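Local atomic coordinates of methyl-accepting chemotaxis protein (Vibrio parahaemolyticus, PDB entry 4EXO), a protein that probably senses small molecules in the periplasm through its Cache (PAS-like) domain, which here holds pyruvate, and relays the signal to the chemotaxis machinery. Residues Ala28-Pro31 against Leu32-Asp36. Residues are numbered along the deposited sequence; the frame is centred on the assembly and turned at random.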
loop_
_atom_site.group_PDB
_atom_site.type_symbol
_atom_site.label_atom_id
_atom_site.label_comp_id
_atom_site.label_asym_id
_atom_site.label_seq_id
_atom_site.Cartn_x
_atom_site.Cartn_y
_atom_site.Cartn_z
ATOM N N ALA A 28 -3.510 -7.413 -0.172
ATOM C CA ALA A 28 -4.807 -7.006 -0.722
ATOM C C ALA A 28 -5.501 -8.129 -1.489
ATOM O O ALA A 28 -6.742 -8.211 -1.464
ATOM C CB ALA A 28 -4.690 -5.739 -1.596
ATOM N N ILE A 29 -4.714 -8.973 -2.179
ATOM C CA ILE A 29 -5.279 -10.069 -2.979
ATOM C C ILE A 29 -5.217 -11.408 -2.249
ATOM O O ILE A 29 -5.592 -12.432 -2.791
ATOM C CB ILE A 29 -4.598 -10.173 -4.374
ATOM C CG1 ILE A 29 -3.111 -10.537 -4.215
ATOM C CG2 ILE A 29 -4.799 -8.835 -5.147
ATOM C CD1 ILE A 29 -2.485 -11.294 -5.381
ATOM N N LYS A 30 -4.751 -11.406 -1.003
ATOM C CA LYS A 30 -4.584 -12.675 -0.284
ATOM C C LYS A 30 -5.875 -13.533 -0.150
ATOM O O LYS A 30 -5.825 -14.750 -0.349
ATOM C CB LYS A 30 -3.906 -12.434 1.074
ATOM C CG LYS A 30 -3.516 -13.701 1.783
ATOM C CD LYS A 30 -2.450 -13.450 2.851
ATOM C CE LYS A 30 -1.974 -14.800 3.435
ATOM N NZ LYS A 30 -3.054 -15.446 4.198
ATOM N N PRO A 31 -7.026 -12.908 0.178
ATOM C CA PRO A 31 -8.281 -13.697 0.274
ATOM C C PRO A 31 -8.561 -14.426 -1.038
ATOM O O PRO A 31 -8.866 -15.629 -1.035
ATOM C CB PRO A 31 -9.350 -12.623 0.491
ATOM C CG PRO A 31 -8.599 -11.502 1.185
ATOM C CD PRO A 31 -7.244 -11.489 0.530
ATOM N N LEU A 32 -8.380 -13.719 -2.157
ATOM C CA LEU A 32 -8.552 -14.316 -3.486
ATOM C C LEU A 32 -7.514 -15.386 -3.828
ATOM O O LEU A 32 -7.866 -16.477 -4.324
ATOM C CB LEU A 32 -8.536 -13.215 -4.545
ATOM C CG LEU A 32 -9.701 -12.235 -4.600
ATOM C CD1 LEU A 32 -9.325 -11.002 -5.458
ATOM C CD2 LEU A 32 -10.976 -12.873 -5.139
ATOM N N TYR A 33 -6.245 -15.082 -3.576
ATOM C CA TYR A 33 -5.137 -15.982 -3.852
ATOM C C TYR A 33 -5.310 -17.287 -3.070
ATOM O O TYR A 33 -5.193 -18.364 -3.649
ATOM C CB TYR A 33 -3.827 -15.315 -3.432
ATOM C CG TYR A 33 -2.541 -16.006 -3.866
ATOM C CD1 TYR A 33 -2.156 -16.038 -5.221
ATOM C CD2 TYR A 33 -1.667 -16.550 -2.916
ATOM C CE1 TYR A 33 -0.953 -16.638 -5.627
ATOM C CE2 TYR A 33 -0.454 -17.161 -3.315
ATOM C CZ TYR A 33 -0.111 -17.188 -4.676
ATOM O OH TYR A 33 1.092 -17.757 -5.055
ATOM N N ASP A 34 -5.570 -17.160 -1.766
ATOM C CA ASP A 34 -5.703 -18.310 -0.875
ATOM C C ASP A 34 -6.888 -19.221 -1.256
ATOM O O ASP A 34 -6.753 -20.444 -1.194
ATOM C CB ASP A 34 -5.783 -17.872 0.596
ATOM C CG ASP A 34 -4.441 -17.387 1.144
ATOM O OD1 ASP A 34 -3.393 -17.552 0.488
ATOM O OD2 ASP A 34 -4.411 -16.828 2.252
ATOM N N SER A 35 -8.019 -18.627 -1.645
ATOM C CA SER A 35 -9.229 -19.367 -2.014
ATOM C C SER A 35 -9.349 -19.754 -3.493
ATOM O O SER A 35 -10.385 -20.289 -3.917
ATOM C CB SER A 35 -10.480 -18.573 -1.618
ATOM O OG SER A 35 -10.650 -17.429 -2.440
ATOM N N ASP A 36 -8.312 -19.471 -4.276
ATOM C CA ASP A 36 -8.365 -19.701 -5.704
ATOM C C ASP A 36 -8.486 -21.199 -6.026
ATOM O O ASP A 36 -7.854 -22.036 -5.366
ATOM C CB ASP A 36 -7.099 -19.157 -6.357
ATOM C CG ASP A 36 -7.095 -19.339 -7.849
ATOM O OD1 ASP A 36 -7.918 -18.687 -8.522
ATOM O OD2 ASP A 36 -6.270 -20.139 -8.356
#
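Lys30 and Asp34, one turn apart on the short helix 30-34, form a salt bridge: Lys30 NZ lies 2.7 Å from Asp34 OD2 and meets it nearly head-on, along the C-O bond. The lysine runs out extended from the backbone and bends only at its last torsion (chi4 -67°), which brings the ammonium group to OD2 of the carboxylate. Lys30 CG also passes 3.3 Å from Asp34 OD2, so the chain lies close along the carboxylate before its end turns in. A long, flexible lysine and a short aspartate one turn on suit this exposed face, since their charged ends can pair while in solvent.

Beneath them the backbone is closely knit. Tyr33 N donates to Ile29 O at 2.8 Å in a nearly straight bond, and Asp34 N reaches Lys30 O at the same length. Pro31 fits the first turn of the helix, where its lack of an N-H costs no helical hydrogen bond and its ring restrains phi. Pro31 O accepts two bonds, from Ser35 OG at 2.9 Å and, longer, from Ser35 N at 3.2 Å, arriving from opposite faces of the carbonyl plane. With chi1 at 71°, the serine hydroxyl folds back as a small polar group that can bond to the carbonyl of the preceding turn.

The other face is hydrophobic and more tightly packed. Buried Ile29 rests on Ala45 and Leu49, and Leu32 on Ala44 and Ile48, so that branched aliphatic chains meet helix 42-51. Tyr33 touches Leu131, its ring edge-to-face with Trp134 and in a cation-pi contact with Lys133. Helix 30-34 thus follows helix 2-28 after a break at Ile29 and is seated on helix 42-51 and the end of strand 120-131, while Pro31 packs on Ala51, at the end of helix 42-51 of the second subunit.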